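Local coordinates for chitin binding protein (Enterococcus faecalis, PDB 4A02) that cleaves glycosidic bonds in alpha- and beta-chitin oxidatively by a copper-dependent mechanism, working in synergy with a chitinase to depolymerise the crystalline polysaccharide, at residues K46-G51 with Y158-V163; Q104-K109 with Y141-A146. All coordinates share one frame; numbering follows the deposited sequence.

Contact 1. Residues K46-G51 with Y158-V163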
loop_
_atom_site.group_PDB
_atom_site.type_symbol
_atom_site.label_atom_id
_atom_site.label_comp_id
_atom_site.label_asym_id
_atom_site.label_seq_id
_atom_site.Cartn_x
_atom_site.Cartn_y
_atom_site.Cartn_z
ATOM N N LYS A 46 5.162 -1.981 -11.649
ATOM C CA LYS A 46 4.431 -3.111 -11.131
ATOM C C LYS A 46 4.393 -3.100 -9.614
ATOM O O LYS A 46 4.251 -4.121 -8.969
ATOM C CB LYS A 46 4.968 -4.448 -11.635
ATOM C CG LYS A 46 4.876 -4.483 -13.205
ATOM C CD LYS A 46 4.731 -5.812 -13.754
ATOM C CE LYS A 46 4.431 -5.537 -15.270
ATOM N NZ LYS A 46 3.013 -5.742 -15.751
ATOM N N LEU A 47 4.537 -1.902 -9.015
ATOM C CA LEU A 47 4.481 -1.829 -7.537
ATOM C C LEU A 47 3.066 -2.065 -7.058
ATOM O O LEU A 47 2.809 -2.853 -6.136
ATOM C CB LEU A 47 4.985 -0.464 -7.045
ATOM C CG LEU A 47 6.466 -0.182 -7.315
ATOM C CD1 LEU A 47 6.825 1.112 -6.564
ATOM C CD2 LEU A 47 7.356 -1.318 -6.939
ATOM N N ALA A 48 2.081 -1.357 -7.617
ATOM C CA ALA A 48 0.713 -1.461 -7.074
ATOM C C ALA A 48 0.123 -2.852 -7.259
ATOM O O ALA A 48 -0.665 -3.293 -6.417
ATOM C CB ALA A 48 -0.154 -0.395 -7.686
ATOM N N SER A 49 0.483 -3.568 -8.337
ATOM C CA SER A 49 -0.011 -4.900 -8.551
ATOM C C SER A 49 0.928 -6.010 -8.007
ATOM O O SER A 49 0.539 -7.165 -8.035
ATOM C CB SER A 49 -0.140 -5.182 -10.035
ATOM O OG SER A 49 1.095 -5.263 -10.697
ATOM N N ALA A 50 2.120 -5.619 -7.599
ATOM C CA ALA A 50 3.200 -6.526 -7.188
ATOM C C ALA A 50 3.504 -7.565 -8.252
ATOM O O ALA A 50 4.047 -8.616 -7.959
ATOM C CB ALA A 50 2.914 -7.176 -5.862
ATOM N N GLY A 51 3.220 -7.277 -9.503
ATOM C CA GLY A 51 3.407 -8.201 -10.598
ATOM C C GLY A 51 2.424 -9.341 -10.651
ATOM O O GLY A 51 2.644 -10.252 -11.462
ATOM N N TYR A 158 1.536 -6.327 -0.646
ATOM C CA TYR A 158 1.966 -5.008 -1.083
ATOM C C TYR A 158 0.768 -4.124 -1.326
ATOM O O TYR A 158 -0.147 -4.490 -2.058
ATOM C CB TYR A 158 2.769 -5.151 -2.380
ATOM C CG TYR A 158 4.102 -5.885 -2.237
ATOM C CD1 TYR A 158 4.192 -7.259 -2.339
ATOM C CD2 TYR A 158 5.279 -5.154 -2.000
ATOM C CE1 TYR A 158 5.422 -7.896 -2.204
ATOM C CE2 TYR A 158 6.493 -5.779 -1.897
ATOM C CZ TYR A 158 6.564 -7.164 -2.002
ATOM O OH TYR A 158 7.817 -7.737 -1.877
ATOM N N GLN A 159 0.784 -2.944 -0.694
ATOM C CA GLN A 159 -0.376 -2.041 -0.682
ATOM C C GLN A 159 0.044 -0.613 -1.011
ATOM O O GLN A 159 0.570 0.116 -0.177
ATOM C CB GLN A 159 -1.041 -2.103 0.688
ATOM C CG GLN A 159 -1.717 -3.435 0.945
ATOM C CD GLN A 159 -3.056 -3.518 0.232
ATOM O OE1 GLN A 159 -3.960 -2.749 0.564
ATOM N NE2 GLN A 159 -3.210 -4.425 -0.707
ATOM N N ALA A 160 -0.256 -0.205 -2.255
ATOM C CA ALA A 160 -0.166 1.198 -2.632
ATOM C C ALA A 160 -1.377 1.961 -2.117
ATOM O O ALA A 160 -2.513 1.486 -2.241
ATOM C CB ALA A 160 -0.100 1.309 -4.157
ATOM N N ILE A 161 -1.123 3.142 -1.567
ATOM C CA ILE A 161 -2.147 3.988 -0.924
ATOM C C ILE A 161 -1.982 5.395 -1.451
ATOM O O ILE A 161 -0.905 5.995 -1.328
ATOM C CB ILE A 161 -1.938 3.964 0.600
ATOM C CG1 ILE A 161 -1.965 2.549 1.199
ATOM C CG2 ILE A 161 -2.951 4.873 1.297
ATOM C CD1 ILE A 161 -0.982 2.356 2.278
ATOM N N ASP A 162 -3.023 5.942 -2.076
ATOM C CA ASP A 162 -3.006 7.290 -2.625
ATOM C C ASP A 162 -3.464 8.301 -1.570
ATOM O O ASP A 162 -4.551 8.132 -0.995
ATOM C CB ASP A 162 -3.951 7.356 -3.826
ATOM C CG ASP A 162 -3.542 6.422 -4.931
ATOM O OD1 ASP A 162 -2.545 6.769 -5.639
ATOM O OD2 ASP A 162 -4.180 5.361 -5.100
ATOM N N VAL A 163 -2.659 9.338 -1.352
ATOM C CA VAL A 163 -2.994 10.362 -0.383
ATOM C C VAL A 163 -2.754 11.737 -1.000
ATOM O O VAL A 163 -1.994 11.908 -1.949
ATOM C CB VAL A 163 -2.204 10.204 0.929
ATOM C CG1 VAL A 163 -2.564 8.896 1.594
ATOM C CG2 VAL A 163 -0.695 10.321 0.718
HETATM O O HOH W 1 -1.161 -2.500 -3.869
#

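Contact 2. Residues Q104-K109 with Y141-A146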
loop_
_atom_site.group_PDB
_atom_site.type_symbol
_atom_site.label_atom_id
_atom_site.label_comp_id
_atom_site.label_asym_id
_atom_site.label_seq_id
_atom_site.Cartn_x
_atom_site.Cartn_y
_atom_site.Cartn_z
ATOM N N GLN A 104 3.329 8.863 -14.641
ATOM C CA GLN A 104 4.259 7.886 -15.110
ATOM C C GLN A 104 4.235 6.666 -14.175
ATOM O O GLN A 104 3.877 6.791 -12.998
ATOM C CB GLN A 104 5.688 8.429 -15.152
ATOM C CG GLN A 104 5.892 9.484 -16.199
ATOM C CD GLN A 104 7.273 10.053 -16.248
ATOM O OE1 GLN A 104 8.087 9.951 -15.290
ATOM N NE2 GLN A 104 7.643 10.659 -17.344
ATOM N N PRO A 105 4.669 5.513 -14.661
ATOM C CA PRO A 105 4.651 4.314 -13.826
ATOM C C PRO A 105 5.479 4.510 -12.544
ATOM O O PRO A 105 6.530 5.158 -12.518
ATOM C CB PRO A 105 5.266 3.254 -14.766
ATOM C CG PRO A 105 4.952 3.737 -16.133
ATOM C CD PRO A 105 5.132 5.238 -16.064
ATOM N N LEU A 106 5.020 3.873 -11.465
ATOM C CA LEU A 106 5.682 3.950 -10.188
ATOM C C LEU A 106 7.016 3.223 -10.200
ATOM O O LEU A 106 7.142 2.112 -10.647
ATOM C CB LEU A 106 4.812 3.376 -9.079
ATOM C CG LEU A 106 3.516 4.109 -8.794
ATOM C CD1 LEU A 106 2.675 3.326 -7.781
ATOM C CD2 LEU A 106 3.730 5.532 -8.298
ATOM N N ASP A 107 8.031 3.861 -9.599
ATOM C CA ASP A 107 9.374 3.342 -9.504
ATOM C C ASP A 107 9.843 3.558 -8.072
ATOM O O ASP A 107 9.772 4.671 -7.576
ATOM C CB ASP A 107 10.269 4.054 -10.515
ATOM C CG ASP A 107 11.690 3.546 -10.584
ATOM O OD1 ASP A 107 12.221 3.013 -9.593
ATOM O OD2 ASP A 107 12.288 3.731 -11.699
ATOM N N ILE A 108 10.281 2.495 -7.390
ATOM C CA ILE A 108 10.666 2.605 -5.989
ATOM C C ILE A 108 11.813 3.586 -5.781
ATOM O O ILE A 108 11.947 4.106 -4.665
ATOM C CB ILE A 108 10.954 1.222 -5.374
ATOM C CG1 ILE A 108 10.829 1.187 -3.852
ATOM C CG2 ILE A 108 12.310 0.679 -5.855
ATOM C CD1 ILE A 108 9.459 1.430 -3.323
ATOM N N LYS A 109 12.609 3.865 -6.792
ATOM C CA LYS A 109 13.691 4.838 -6.616
ATOM C C LYS A 109 13.144 6.211 -6.285
ATOM O O LYS A 109 13.874 7.058 -5.766
ATOM C CB LYS A 109 14.540 4.942 -7.896
ATOM C CG LYS A 109 13.933 5.772 -9.063
ATOM C CD LYS A 109 14.782 5.752 -10.344
ATOM C CE LYS A 109 14.163 6.363 -11.572
ATOM N NZ LYS A 109 14.896 6.529 -12.812
ATOM N N TYR A 141 -0.266 15.293 -3.909
ATOM C CA TYR A 141 -0.527 13.895 -4.183
ATOM C C TYR A 141 0.721 13.071 -3.955
ATOM O O TYR A 141 1.777 13.375 -4.569
ATOM C CB TYR A 141 -1.020 13.742 -5.607
ATOM C CG TYR A 141 -1.278 12.331 -6.100
ATOM C CD1 TYR A 141 -1.611 11.288 -5.244
ATOM C CD2 TYR A 141 -1.185 12.056 -7.457
ATOM C CE1 TYR A 141 -1.828 10.008 -5.712
ATOM C CE2 TYR A 141 -1.449 10.797 -7.944
ATOM C CZ TYR A 141 -1.761 9.765 -7.086
ATOM O OH TYR A 141 -2.052 8.515 -7.595
ATOM N N HIS A 142 0.626 12.024 -3.142
ATOM C CA HIS A 142 1.684 11.093 -2.853
ATOM C C HIS A 142 1.124 9.689 -2.815
ATOM O O HIS A 142 -0.078 9.470 -2.668
ATOM C CB HIS A 142 2.361 11.428 -1.498
ATOM C CG HIS A 142 3.304 12.596 -1.663
ATOM N ND1 HIS A 142 4.521 12.375 -2.288
ATOM C CD2 HIS A 142 3.155 13.919 -1.414
ATOM C CE1 HIS A 142 5.084 13.546 -2.350
ATOM N NE2 HIS A 142 4.310 14.498 -1.847
ATOM N N VAL A 143 2.048 8.714 -2.954
ATOM C CA VAL A 143 1.732 7.313 -2.784
ATOM C C VAL A 143 2.553 6.783 -1.635
ATOM O O VAL A 143 3.781 6.883 -1.631
ATOM C CB VAL A 143 1.959 6.506 -4.080
ATOM C CG1 VAL A 143 1.711 5.015 -3.853
ATOM C CG2 VAL A 143 1.070 7.023 -5.200
ATOM N N ILE A 144 1.863 6.193 -0.652
ATOM C CA ILE A 144 2.481 5.394 0.395
ATOM C C ILE A 144 2.468 3.953 -0.069
ATOM O O ILE A 144 1.474 3.466 -0.581
ATOM C CB ILE A 144 1.741 5.566 1.733
ATOM C CG1 ILE A 144 1.756 7.015 2.209
ATOM C CG2 ILE A 144 2.275 4.614 2.791
ATOM C CD1 ILE A 144 0.791 7.296 3.320
ATOM N N TYR A 145 3.596 3.254 0.123
ATOM C CA TYR A 145 3.707 1.853 -0.237
ATOM C C TYR A 145 3.966 1.070 1.051
ATOM O O TYR A 145 4.974 1.283 1.701
ATOM C CB TYR A 145 4.800 1.614 -1.234
ATOM C CG TYR A 145 4.749 0.328 -2.003
ATOM C CD1 TYR A 145 3.602 -0.047 -2.676
ATOM C CD2 TYR A 145 5.876 -0.472 -2.127
ATOM C CE1 TYR A 145 3.559 -1.234 -3.433
ATOM C CE2 TYR A 145 5.856 -1.615 -2.928
ATOM C CZ TYR A 145 4.703 -1.986 -3.577
ATOM O OH TYR A 145 4.732 -3.091 -4.372
ATOM N N ALA A 146 3.011 0.232 1.409
ATOM C CA ALA A 146 3.021 -0.522 2.663
ATOM C C ALA A 146 3.230 -1.992 2.339
ATOM O O ALA A 146 2.578 -2.533 1.458
ATOM C CB ALA A 146 1.706 -0.314 3.374
#

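Contact 1. Residues K46-G51 with Y158-V163
Ala48 sits over Ala160 with their CA atoms 5.3 Å apart and Ala50 over Tyr158 at 6.4 Å, so the turn 46-51 passes strand 155-165 in the antiparallel sense. The strand belongs to the beta-sandwich core of this AA10 monooxygenase; the turn belongs to the long excursion between strands 36-38 and 69-71. Residues 47-49 have helical backbone angles without regular helical bonding, and a weak bond from Ala50 N to Leu47 O closes the turn. On its far side, Ser49 OG accepts from Gly51 N (3.2 Å, 143° at the hydrogen), which makes an ST turn; the same hydroxyl also bonds to Asp59.

Two small apolar meetings join the segments. The Ala160 methyl points at the flank of Ala48, CB to CB 3.9 Å. The methyl of Ala50 approaches the Tyr158 ring obliquely, its CB 3.7 Å from CD1. Tyr158 CG stands beside the backbone N, opposite the carbonyl carbon (chi1 -66°), which places the ring beside the Ala50 methyl; its hydroxyl bonds to Pro38 O and Thr41 N. No direct hydrogen bond crosses the contact. Instead one water bridges the backbones: it donates 2.7 Å to Ala48 O and 2.9 Å to Tyr158 O, and accepts from Ala160 N at 2.9 Å.

Contact 2. Residues Q104-K109 with Y141-A146
The Tyr145 ring is the one flat group of the two segments that is touched across the contact: Ile108 CD1 comes to it obliquely, 4.2 Å from CD2, while the hydroxyl at the far end of the ring is bonded to Leu47 O. The rings of Tyr141 and His142 do not touch segment 104-109; they pack on Trp100, Tyr141 edge-to-face, and Tyr141 also has Lys68 as a cation-pi partner.

The second apolar meeting is aliphatic. Leu106 CD2 and Val143 CG2 approach to 4.3 Å, and both residues direct their CB atoms at the opposing segment. The CB of Ile108 points past the strand instead; CG1 lies roughly opposite the backbone N (chi1 -158°), and the second torsion then turns CD1 toward the ring. The CA atoms remain far apart, 9.0 Å for Leu106 and Val143 and 9.1 Å for Ile108 and Tyr145. The backbones share a general direction but are clearly inclined, and only side chains meet.

Between the two contact residues of segment 104-109, Asp107 shapes the chain. Its OD1 accepts from Lys109 N at 3.0 Å (165° at the hydrogen), the donor lying 37° out of the carboxylate plane. This is an Asx turn at the start of the 3-10 segment. Overall, the arrangement is loop-on-sheet packing: part of the connection between strands 88-96 and 111-120 packs on the Val143 and Tyr145 side chains of strand 142-150 of the beta-sandwich, away from the copper site.

The centres of contact 1 and contact 2 lie 8 Å apart, and strands 142-150 and 155-165, which follow each other in the chain, are antiparallel neighbours in one sheet. Two probable hydrogen bonds tie the contacts together: Tyr145 OH to Leu47 O at 2.6 Å and Tyr141 OH to Asp162 OD1 at 2.7 Å. Tyr145 OH also packs 3.2 Å from Tyr158 CD2, so this tyrosine touches both segments of contact 1. In sequence, contact 2 is nested within the loop that contact 1 closes. Contact 1 is nearer the copper site: the Tyr158 side chain lies about 11 Å from that of the copper ligand His1.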